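Local coordinates for FOKI restriction endonuclease (Planomicrobium okeanokoites, PDB 2FOK), which recognises a specific DNA sequence and, as a type IIS restriction endonuclease, cleaves the DNA at a distance from it with the help of metal ions, at residues G9-F17 with K225-K236; E154-I163 with R286-E294. All blocks are in the same frame, centred on the assembly; numbering follows the deposited sequence.

Contact 1 (G9-F17 with K225-K236); sequences GWVQNPGKF and KYARMIGGWLDK
Trp10 lays its CB over one face of the Tyr226 ring, a CH-pi contact with CB 3.9 Å from the centroid of that ring. The Trp10 indole swings obliquely past the same tyrosine, the six-membered ring of Trp10 and the Tyr226 ring lying at 43° to each other. Near the ring plane, at the tyrosine's edge, comes the Val11 carbonyl, whose O is 3.4 Å from Tyr226 CD1. The extended chain of Gln12 slants over Lys225, Gln12 CD meeting Lys225 CE at 3.3 Å. Further along the helix Val11 CG2 abuts the edge of Trp233, 3.4 Å from its CH2, while the Phe17 ring tilts against the pyrrole side of that indole and stacks edge-to-face with Trp113. A bend at chi3 (65°) turns the Arg228 guanidinium back to the loop, where NH2 donates to Gln12 O at 3.1 Å with an N-H...O angle of 146°; its NE pairs with Glu220. Met229, bent at chi2 and chi3, sets CG 3.2 Å from Gln12 O and turns CE against the backbone of Pro14. The chemistry is thus chiefly aromatic and aliphatic, with a single charged donor fixing the loop carbonyl, and it lays recognition subdomain 1 along a helix of subdomain 2.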
loop_
_atom_site.group_PDB
_atom_site.type_symbol
_atom_site.label_atom_id
_atom_site.label_comp_id
_atom_site.label_asym_id
_atom_site.label_seq_id
_atom_site.Cartn_x
_atom_site.Cartn_y
_atom_site.Cartn_z
ATOM N N GLY A 9 -8.809 0.819 -9.780
ATOM C CA GLY A 9 -7.704 1.744 -9.973
ATOM C C GLY A 9 -6.352 1.244 -9.534
ATOM O O GLY A 9 -5.349 1.938 -9.711
ATOM N N TRP A 10 -6.316 0.034 -8.985
ATOM C CA TRP A 10 -5.075 -0.532 -8.471
ATOM C C TRP A 10 -4.988 -2.047 -8.656
ATOM O O TRP A 10 -5.847 -2.802 -8.186
ATOM C CB TRP A 10 -4.953 -0.192 -6.988
ATOM C CG TRP A 10 -5.174 1.263 -6.674
ATOM C CD1 TRP A 10 -6.351 1.859 -6.300
ATOM C CD2 TRP A 10 -4.198 2.304 -6.720
ATOM N NE1 TRP A 10 -6.162 3.205 -6.114
ATOM C CE2 TRP A 10 -4.850 3.506 -6.367
ATOM C CE3 TRP A 10 -2.828 2.342 -7.027
ATOM C CZ2 TRP A 10 -4.182 4.736 -6.313
ATOM C CZ3 TRP A 10 -2.162 3.569 -6.971
ATOM C CH2 TRP A 10 -2.842 4.749 -6.616
ATOM N N VAL A 11 -3.937 -2.484 -9.333
ATOM C CA VAL A 11 -3.725 -3.905 -9.585
ATOM C C VAL A 11 -2.383 -4.312 -8.974
ATOM O O VAL A 11 -1.398 -3.592 -9.101
ATOM C CB VAL A 11 -3.748 -4.205 -11.111
ATOM C CG1 VAL A 11 -4.428 -5.540 -11.363
ATOM C CG2 VAL A 11 -4.496 -3.092 -11.858
ATOM N N GLN A 12 -2.349 -5.468 -8.318
ATOM C CA GLN A 12 -1.141 -5.948 -7.644
ATOM C C GLN A 12 -0.400 -7.118 -8.293
ATOM O O GLN A 12 0.818 -7.245 -8.151
ATOM C CB GLN A 12 -1.487 -6.375 -6.216
ATOM C CG GLN A 12 -1.358 -5.307 -5.149
ATOM C CD GLN A 12 -1.756 -5.835 -3.778
ATOM O OE1 GLN A 12 -1.787 -5.092 -2.793
ATOM N NE2 GLN A 12 -2.063 -7.130 -3.713
ATOM N N ASN A 13 -1.122 -7.985 -8.987
ATOM C CA ASN A 13 -0.468 -9.142 -9.566
ATOM C C ASN A 13 -0.338 -9.153 -11.081
ATOM O O ASN A 13 -1.231 -8.704 -11.796
ATOM C CB ASN A 13 -1.160 -10.403 -9.058
ATOM C CG ASN A 13 -0.818 -10.696 -7.607
ATOM O OD1 ASN A 13 0.356 -10.783 -7.247
ATOM N ND2 ASN A 13 -1.839 -10.838 -6.767
ATOM N N PRO A 14 0.801 -9.667 -11.583
ATOM C CA PRO A 14 1.146 -9.771 -13.003
ATOM C C PRO A 14 0.185 -10.531 -13.902
ATOM O O PRO A 14 -0.463 -11.498 -13.488
ATOM C CB PRO A 14 2.535 -10.407 -12.992
ATOM C CG PRO A 14 2.636 -11.080 -11.674
ATOM C CD PRO A 14 1.879 -10.206 -10.734
ATOM N N GLY A 15 0.116 -10.065 -15.147
ATOM C CA GLY A 15 -0.726 -10.671 -16.161
ATOM C C GLY A 15 -0.141 -10.323 -17.520
ATOM O O GLY A 15 0.634 -9.372 -17.635
ATOM N N LYS A 16 -0.497 -11.081 -18.547
ATOM C CA LYS A 16 0.017 -10.815 -19.881
ATOM C C LYS A 16 -0.872 -9.814 -20.631
ATOM O O LYS A 16 -2.095 -9.905 -20.575
ATOM C CB LYS A 16 0.110 -12.127 -20.666
ATOM C CG LYS A 16 1.525 -12.680 -20.792
ATOM C CD LYS A 16 1.496 -14.183 -21.035
ATOM C CE LYS A 16 1.927 -14.531 -22.455
ATOM N NZ LYS A 16 3.205 -15.311 -22.502
ATOM N N PHE A 17 -0.252 -8.862 -21.326
ATOM C CA PHE A 17 -0.997 -7.855 -22.084
ATOM C C PHE A 17 -1.846 -8.554 -23.150
ATOM O O PHE A 17 -2.871 -8.026 -23.593
ATOM C CB PHE A 17 -0.036 -6.863 -22.761
ATOM C CG PHE A 17 0.069 -5.527 -22.061
ATOM C CD1 PHE A 17 -0.969 -4.603 -22.129
ATOM C CD2 PHE A 17 1.209 -5.198 -21.328
ATOM C CE1 PHE A 17 -0.881 -3.377 -21.481
ATOM C CE2 PHE A 17 1.310 -3.969 -20.673
ATOM C CZ PHE A 17 0.258 -3.054 -20.752
ATOM N N LYS A 225 4.045 -2.771 -4.415
ATOM C CA LYS A 225 3.409 -3.721 -5.340
ATOM C C LYS A 225 2.918 -2.966 -6.576
ATOM O O LYS A 225 3.224 -3.325 -7.718
ATOM C CB LYS A 225 2.195 -4.366 -4.657
ATOM C CG LYS A 225 2.240 -5.877 -4.538
ATOM C CD LYS A 225 2.447 -6.298 -3.081
ATOM C CE LYS A 225 1.148 -6.736 -2.416
ATOM N NZ LYS A 225 1.358 -7.007 -0.971
ATOM N N TYR A 226 2.128 -1.926 -6.323
ATOM C CA TYR A 226 1.574 -1.075 -7.369
ATOM C C TYR A 226 2.682 -0.437 -8.204
ATOM O O TYR A 226 2.587 -0.409 -9.423
ATOM C CB TYR A 226 0.704 0.018 -6.742
ATOM C CG TYR A 226 -0.465 -0.525 -5.946
ATOM C CD1 TYR A 226 -1.151 -1.650 -6.378
ATOM C CD2 TYR A 226 -0.886 0.086 -4.767
ATOM C CE1 TYR A 226 -2.220 -2.158 -5.674
ATOM C CE2 TYR A 226 -1.968 -0.420 -4.044
ATOM C CZ TYR A 226 -2.630 -1.547 -4.510
ATOM O OH TYR A 226 -3.714 -2.074 -3.832
ATOM N N ALA A 227 3.728 0.069 -7.548
ATOM C CA ALA A 227 4.856 0.709 -8.245
ATOM C C ALA A 227 5.597 -0.241 -9.178
ATOM O O ALA A 227 6.128 0.180 -10.207
ATOM C CB ALA A 227 5.842 1.271 -7.242
ATOM N N ARG A 228 5.660 -1.513 -8.798
ATOM C CA ARG A 228 6.343 -2.523 -9.595
ATOM C C ARG A 228 5.477 -2.877 -10.796
ATOM O O ARG A 228 5.971 -3.035 -11.914
ATOM C CB ARG A 228 6.610 -3.774 -8.742
ATOM C CG ARG A 228 6.731 -5.073 -9.539
ATOM C CD ARG A 228 6.986 -6.292 -8.659
ATOM N NE ARG A 228 5.877 -6.594 -7.757
ATOM C CZ ARG A 228 4.706 -7.090 -8.147
ATOM N NH1 ARG A 228 4.483 -7.344 -9.427
ATOM N NH2 ARG A 228 3.751 -7.338 -7.257
ATOM N N MET A 229 4.177 -2.996 -10.554
ATOM C CA MET A 229 3.227 -3.327 -11.607
ATOM C C MET A 229 3.103 -2.179 -12.596
ATOM O O MET A 229 3.344 -2.352 -13.792
ATOM C CB MET A 229 1.857 -3.637 -10.998
ATOM C CG MET A 229 1.844 -4.905 -10.155
ATOM S SD MET A 229 2.633 -6.268 -11.032
ATOM C CE MET A 229 1.338 -6.641 -12.244
ATOM N N ILE A 230 2.727 -1.004 -12.102
ATOM C CA ILE A 230 2.589 0.136 -12.988
ATOM C C ILE A 230 3.899 0.395 -13.720
ATOM O O ILE A 230 3.899 0.684 -14.916
ATOM C CB ILE A 230 2.163 1.405 -12.238
ATOM C CG1 ILE A 230 0.893 1.127 -11.427
ATOM C CG2 ILE A 230 1.886 2.534 -13.249
ATOM C CD1 ILE A 230 0.521 2.230 -10.454
ATOM N N GLY A 231 5.012 0.279 -13.003
ATOM C CA GLY A 231 6.313 0.493 -13.615
ATOM C C GLY A 231 6.605 -0.516 -14.711
ATOM O O GLY A 231 7.263 -0.194 -15.702
ATOM N N GLY A 232 6.129 -1.742 -14.528
ATOM C CA GLY A 232 6.327 -2.775 -15.531
ATOM C C GLY A 232 5.489 -2.517 -16.776
ATOM O O GLY A 232 5.898 -2.841 -17.894
ATOM N N TRP A 233 4.310 -1.929 -16.589
ATOM C CA TRP A 233 3.438 -1.604 -17.715
ATOM C C TRP A 233 4.141 -0.568 -18.589
ATOM O O TRP A 233 4.224 -0.725 -19.810
ATOM C CB TRP A 233 2.102 -1.033 -17.214
ATOM C CG TRP A 233 1.206 -2.052 -16.552
ATOM C CD1 TRP A 233 1.338 -3.425 -16.584
ATOM C CD2 TRP A 233 0.051 -1.782 -15.743
ATOM N NE1 TRP A 233 0.334 -4.020 -15.841
ATOM C CE2 TRP A 233 -0.468 -3.037 -15.316
ATOM C CE3 TRP A 233 -0.597 -0.607 -15.335
ATOM C CZ2 TRP A 233 -1.600 -3.138 -14.503
ATOM C CZ3 TRP A 233 -1.718 -0.707 -14.530
ATOM C CH2 TRP A 233 -2.211 -1.968 -14.120
ATOM N N LEU A 234 4.664 0.477 -17.949
ATOM C CA LEU A 234 5.368 1.565 -18.635
ATOM C C LEU A 234 6.660 1.118 -19.310
ATOM O O LEU A 234 7.100 1.723 -20.279
ATOM C CB LEU A 234 5.706 2.675 -17.649
ATOM C CG LEU A 234 4.566 3.367 -16.916
ATOM C CD1 LEU A 234 5.134 4.183 -15.773
ATOM C CD2 LEU A 234 3.803 4.259 -17.887
ATOM N N ASP A 235 7.276 0.070 -18.777
ATOM C CA ASP A 235 8.517 -0.442 -19.336
ATOM C C ASP A 235 8.211 -1.066 -20.693
ATOM O O ASP A 235 8.822 -0.715 -21.705
ATOM C CB ASP A 235 9.120 -1.478 -18.384
ATOM C CG ASP A 235 10.387 -2.114 -18.927
ATOM O OD1 ASP A 235 11.482 -1.516 -18.783
ATOM O OD2 ASP A 235 10.285 -3.227 -19.492
ATOM N N LYS A 236 7.241 -1.974 -20.709
ATOM C CA LYS A 236 6.843 -2.655 -21.926
ATOM C C LYS A 236 6.334 -1.711 -23.014
ATOM O O LYS A 236 6.293 -2.084 -24.188
ATOM C CB LYS A 236 5.783 -3.709 -21.605
ATOM C CG LYS A 236 6.342 -4.877 -20.806
ATOM C CD LYS A 236 5.585 -6.172 -21.044
ATOM C CE LYS A 236 4.692 -6.513 -19.844
ATOM N NZ LYS A 236 5.398 -6.388 -18.534
#

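Contact 2 (E154-I163 with R286-E294); sequences EAISSYPPAI and RVPKRVYWE
Ala155 O is gripped twice from within its own segment, by Ser158 OG at 2.6 Å and by Ser158 N at 3.2 Å. Ser158 OG sits between its backbone N and carbonyl carbon (chi1 74°), which folds the hydroxyl back over the end of helix 146-157. Across the contact, Ser158 CB meets Pro288 O at 3.3 Å and also touches Val287 CG1. The carbonyl of Ser158 supplies the direct bond between the segments: Arg290 N donates to Ser158 O at 3.0 Å, in the carbonyl plane and nearly straight at 167°. Lys289 CA adds a weaker CA-H...O contact to the same oxygen. A water gives a second polar link, donating to Ser157 O at 2.9 Å and to Val287 O at 3.1 Å, so that carbonyls which cannot bond to one another are joined through it.

Both methyls of Val287 reach the Glu154 carboxylate, CG1 also touching Ser158 CB and CG2 Ser157 CB. The Lys289 chain runs antiparallel alongside Pro160, Lys289 CD lying 4.0 Å from Pro160 CG, and carries its ammonium on to a salt bridge with Asp369. Pro160 CG also packs against Val291 CG2. Tyr292 OH comes to the edge of the Tyr159 ring, whose own hydroxyl lies close to Gly9 O, probably as a hydrogen bond. Tyr159 occupies the N-cap position of helix 160-169, and an extended linker runs across the tight corner between helices 146-157 and 160-169, in a subdomain assigned to the helix-turn-helix clan.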
loop_
_atom_site.group_PDB
_atom_site.type_symbol
_atom_site.label_atom_id
_atom_site.label_comp_id
_atom_site.label_asym_id
_atom_site.label_seq_id
_atom_site.Cartn_x
_atom_site.Cartn_y
_atom_site.Cartn_z
ATOM N N GLU A 154 -2.048 5.889 -24.838
ATOM C CA GLU A 154 -3.043 6.918 -24.600
ATOM C C GLU A 154 -3.903 6.489 -23.429
ATOM O O GLU A 154 -4.303 7.306 -22.605
ATOM C CB GLU A 154 -3.920 7.110 -25.833
ATOM C CG GLU A 154 -5.266 7.733 -25.520
ATOM C CD GLU A 154 -5.326 9.192 -25.892
ATOM O OE1 GLU A 154 -4.360 9.685 -26.520
ATOM O OE2 GLU A 154 -6.346 9.839 -25.553
ATOM N N ALA A 155 -4.199 5.198 -23.370
ATOM C CA ALA A 155 -5.000 4.637 -22.298
ATOM C C ALA A 155 -4.308 4.854 -20.954
ATOM O O ALA A 155 -4.914 5.339 -20.002
ATOM C CB ALA A 155 -5.209 3.147 -22.541
ATOM N N ILE A 156 -3.028 4.505 -20.886
ATOM C CA ILE A 156 -2.266 4.648 -19.646
ATOM C C ILE A 156 -2.029 6.095 -19.228
ATOM O O ILE A 156 -1.819 6.370 -18.047
ATOM C CB ILE A 156 -0.890 3.910 -19.728
ATOM C CG1 ILE A 156 -0.550 3.328 -18.349
ATOM C CG2 ILE A 156 0.208 4.865 -20.234
ATOM C CD1 ILE A 156 0.679 2.392 -18.309
ATOM N N SER A 157 -2.065 7.017 -20.188
ATOM C CA SER A 157 -1.851 8.436 -19.890
ATOM C C SER A 157 -3.051 9.050 -19.164
ATOM O O SER A 157 -2.951 10.118 -18.562
ATOM C CB SER A 157 -1.559 9.202 -21.180
ATOM O OG SER A 157 -0.332 8.765 -21.760
ATOM N N SER A 158 -4.189 8.367 -19.241
ATOM C CA SER A 158 -5.422 8.803 -18.583
ATOM C C SER A 158 -5.504 8.134 -17.207
ATOM O O SER A 158 -6.504 8.272 -16.494
ATOM C CB SER A 158 -6.626 8.369 -19.405
ATOM O OG SER A 158 -6.823 6.965 -19.271
ATOM N N TYR A 159 -4.444 7.405 -16.857
ATOM C CA TYR A 159 -4.326 6.670 -15.595
ATOM C C TYR A 159 -3.377 7.451 -14.662
ATOM O O TYR A 159 -2.164 7.434 -14.842
ATOM C CB TYR A 159 -3.781 5.267 -15.910
ATOM C CG TYR A 159 -3.713 4.337 -14.722
ATOM C CD1 TYR A 159 -4.842 4.083 -13.949
ATOM C CD2 TYR A 159 -2.501 3.774 -14.324
ATOM C CE1 TYR A 159 -4.765 3.312 -12.815
ATOM C CE2 TYR A 159 -2.419 2.996 -13.183
ATOM C CZ TYR A 159 -3.556 2.774 -12.432
ATOM O OH TYR A 159 -3.480 2.022 -11.283
ATOM N N PRO A 160 -3.923 8.130 -13.640
ATOM C CA PRO A 160 -3.088 8.915 -12.723
ATOM C C PRO A 160 -1.832 8.258 -12.147
ATOM O O PRO A 160 -0.740 8.804 -12.289
ATOM C CB PRO A 160 -4.068 9.392 -11.642
ATOM C CG PRO A 160 -5.403 9.337 -12.287
ATOM C CD PRO A 160 -5.352 8.196 -13.276
ATOM N N PRO A 161 -1.965 7.101 -11.471
ATOM C CA PRO A 161 -0.777 6.447 -10.912
ATOM C C PRO A 161 0.411 6.338 -11.859
ATOM O O PRO A 161 1.557 6.495 -11.433
ATOM C CB PRO A 161 -1.301 5.089 -10.469
ATOM C CG PRO A 161 -2.711 5.394 -10.057
ATOM C CD PRO A 161 -3.192 6.362 -11.124
ATOM N N ALA A 162 0.139 6.062 -13.132
ATOM C CA ALA A 162 1.193 5.954 -14.141
ATOM C C ALA A 162 1.803 7.337 -14.302
ATOM O O ALA A 162 3.016 7.491 -14.357
ATOM C CB ALA A 162 0.614 5.481 -15.467
ATOM N N ILE A 163 0.952 8.353 -14.370
ATOM C CA ILE A 163 1.451 9.717 -14.493
ATOM C C ILE A 163 2.287 10.052 -13.260
ATOM O O ILE A 163 3.303 10.729 -13.363
ATOM C CB ILE A 163 0.297 10.735 -14.638
ATOM C CG1 ILE A 163 -0.426 10.502 -15.969
ATOM C CG2 ILE A 163 0.842 12.168 -14.579
ATOM C CD1 ILE A 163 0.502 10.335 -17.163
ATOM N N ARG A 286 -3.781 17.770 -22.707
ATOM C CA ARG A 286 -3.373 16.576 -22.012
ATOM C C ARG A 286 -4.506 15.571 -22.154
ATOM O O ARG A 286 -5.620 15.925 -22.550
ATOM C CB ARG A 286 -3.144 16.898 -20.540
ATOM C CG ARG A 286 -4.418 17.009 -19.719
ATOM C CD ARG A 286 -4.119 17.614 -18.356
ATOM N NE ARG A 286 -3.813 19.040 -18.452
ATOM C CZ ARG A 286 -3.189 19.745 -17.514
ATOM N NH1 ARG A 286 -2.788 19.165 -16.390
ATOM N NH2 ARG A 286 -2.992 21.041 -17.688
ATOM N N VAL A 287 -4.223 14.318 -21.842
ATOM C CA VAL A 287 -5.240 13.287 -21.918
ATOM C C VAL A 287 -6.091 13.416 -20.653
ATOM O O VAL A 287 -5.560 13.394 -19.543
ATOM C CB VAL A 287 -4.594 11.889 -21.966
ATOM C CG1 VAL A 287 -5.668 10.830 -22.018
ATOM C CG2 VAL A 287 -3.652 11.791 -23.173
ATOM N N PRO A 288 -7.415 13.602 -20.804
ATOM C CA PRO A 288 -8.231 13.720 -19.593
ATOM C C PRO A 288 -8.047 12.483 -18.713
ATOM O O PRO A 288 -8.126 11.355 -19.197
ATOM C CB PRO A 288 -9.651 13.849 -20.129
ATOM C CG PRO A 288 -9.481 14.367 -21.526
ATOM C CD PRO A 288 -8.220 13.742 -22.029
ATOM N N LYS A 289 -7.797 12.694 -17.425
ATOM C CA LYS A 289 -7.587 11.574 -16.510
ATOM C C LYS A 289 -8.868 11.083 -15.859
ATOM O O LYS A 289 -9.722 11.875 -15.472
ATOM C CB LYS A 289 -6.574 11.957 -15.433
ATOM C CG LYS A 289 -5.134 11.890 -15.918
ATOM C CD LYS A 289 -4.153 12.238 -14.808
ATOM C CE LYS A 289 -4.326 13.649 -14.322
ATOM N NZ LYS A 289 -3.005 14.225 -13.910
ATOM N N ARG A 290 -8.984 9.761 -15.754
ATOM C CA ARG A 290 -10.138 9.101 -15.166
ATOM C C ARG A 290 -9.918 8.822 -13.683
ATOM O O ARG A 290 -8.924 8.196 -13.305
ATOM C CB ARG A 290 -10.404 7.773 -15.878
ATOM C CG ARG A 290 -11.232 7.871 -17.153
ATOM C CD ARG A 290 -11.836 6.504 -17.509
ATOM N NE ARG A 290 -12.121 6.373 -18.939
ATOM C CZ ARG A 290 -13.197 5.762 -19.440
ATOM N NH1 ARG A 290 -14.105 5.219 -18.633
ATOM N NH2 ARG A 290 -13.363 5.680 -20.755
ATOM N N VAL A 291 -10.857 9.286 -12.855
ATOM C CA VAL A 291 -10.793 9.099 -11.402
ATOM C C VAL A 291 -12.152 8.591 -10.953
ATOM O O VAL A 291 -13.181 9.112 -11.373
ATOM C CB VAL A 291 -10.513 10.437 -10.653
ATOM C CG1 VAL A 291 -10.662 10.236 -9.146
ATOM C CG2 VAL A 291 -9.112 10.958 -10.994
ATOM N N TYR A 292 -12.162 7.575 -10.105
ATOM C CA TYR A 292 -13.415 7.021 -9.626
ATOM C C TYR A 292 -13.364 6.839 -8.117
ATOM O O TYR A 292 -12.322 6.535 -7.550
ATOM C CB TYR A 292 -13.714 5.675 -10.312
ATOM C CG TYR A 292 -12.511 5.072 -11.000
ATOM C CD1 TYR A 292 -12.165 5.452 -12.299
ATOM C CD2 TYR A 292 -11.655 4.204 -10.316
ATOM C CE1 TYR A 292 -10.993 4.993 -12.897
ATOM C CE2 TYR A 292 -10.478 3.739 -10.906
ATOM C CZ TYR A 292 -10.152 4.141 -12.193
ATOM O OH TYR A 292 -8.980 3.698 -12.775
ATOM N N TRP A 293 -14.517 7.056 -7.493
ATOM C CA TRP A 293 -14.733 6.931 -6.061
ATOM C C TRP A 293 -14.082 5.678 -5.473
ATOM O O TRP A 293 -13.593 5.699 -4.345
ATOM C CB TRP A 293 -16.244 6.894 -5.828
ATOM C CG TRP A 293 -16.691 6.883 -4.409
ATOM C CD1 TRP A 293 -16.777 7.956 -3.566
ATOM C CD2 TRP A 293 -17.199 5.762 -3.688
ATOM N NE1 TRP A 293 -17.315 7.572 -2.366
ATOM C CE2 TRP A 293 -17.586 6.229 -2.412
ATOM C CE3 TRP A 293 -17.371 4.403 -3.997
ATOM C CZ2 TRP A 293 -18.134 5.385 -1.439
ATOM C CZ3 TRP A 293 -17.919 3.559 -3.029
ATOM C CH2 TRP A 293 -18.295 4.057 -1.763
ATOM N N GLU A 294 -14.079 4.595 -6.244
ATOM C CA GLU A 294 -13.515 3.315 -5.799
ATOM C C GLU A 294 -11.998 3.255 -5.776
ATOM O O GLU A 294 -11.430 2.240 -5.389
ATOM C CB GLU A 294 -14.024 2.174 -6.681
ATOM C CG GLU A 294 -15.444 1.755 -6.411
ATOM C CD GLU A 294 -16.441 2.524 -7.252
ATOM O OE1 GLU A 294 -16.068 3.567 -7.835
ATOM O OE2 GLU A 294 -17.607 2.081 -7.331
HETATM O O HOH W 1 -2.661 12.984 -18.601
#

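The two contacts lie side by side, their centres about 14 Å apart, and their segments alternate along the chain: 9-17, 154-163, 225-236, 286-294. They touch directly: Pro161 packs on both Trp10 and Ile230, and Gly9 CA lies against Tyr292. Helices 146-157 and 160-169 of contact 2 back onto helix 222-236 of contact 1, the former through Ile156 on Trp233 and Leu234; all three fall largely in recognition subdomain 2. Contact 1 brings in the start of subdomain 1, and contact 2 the connection that leads to helix 303-319 of the D3 domain. Together they join parts of the DNA-recognition region that are far apart in sequence.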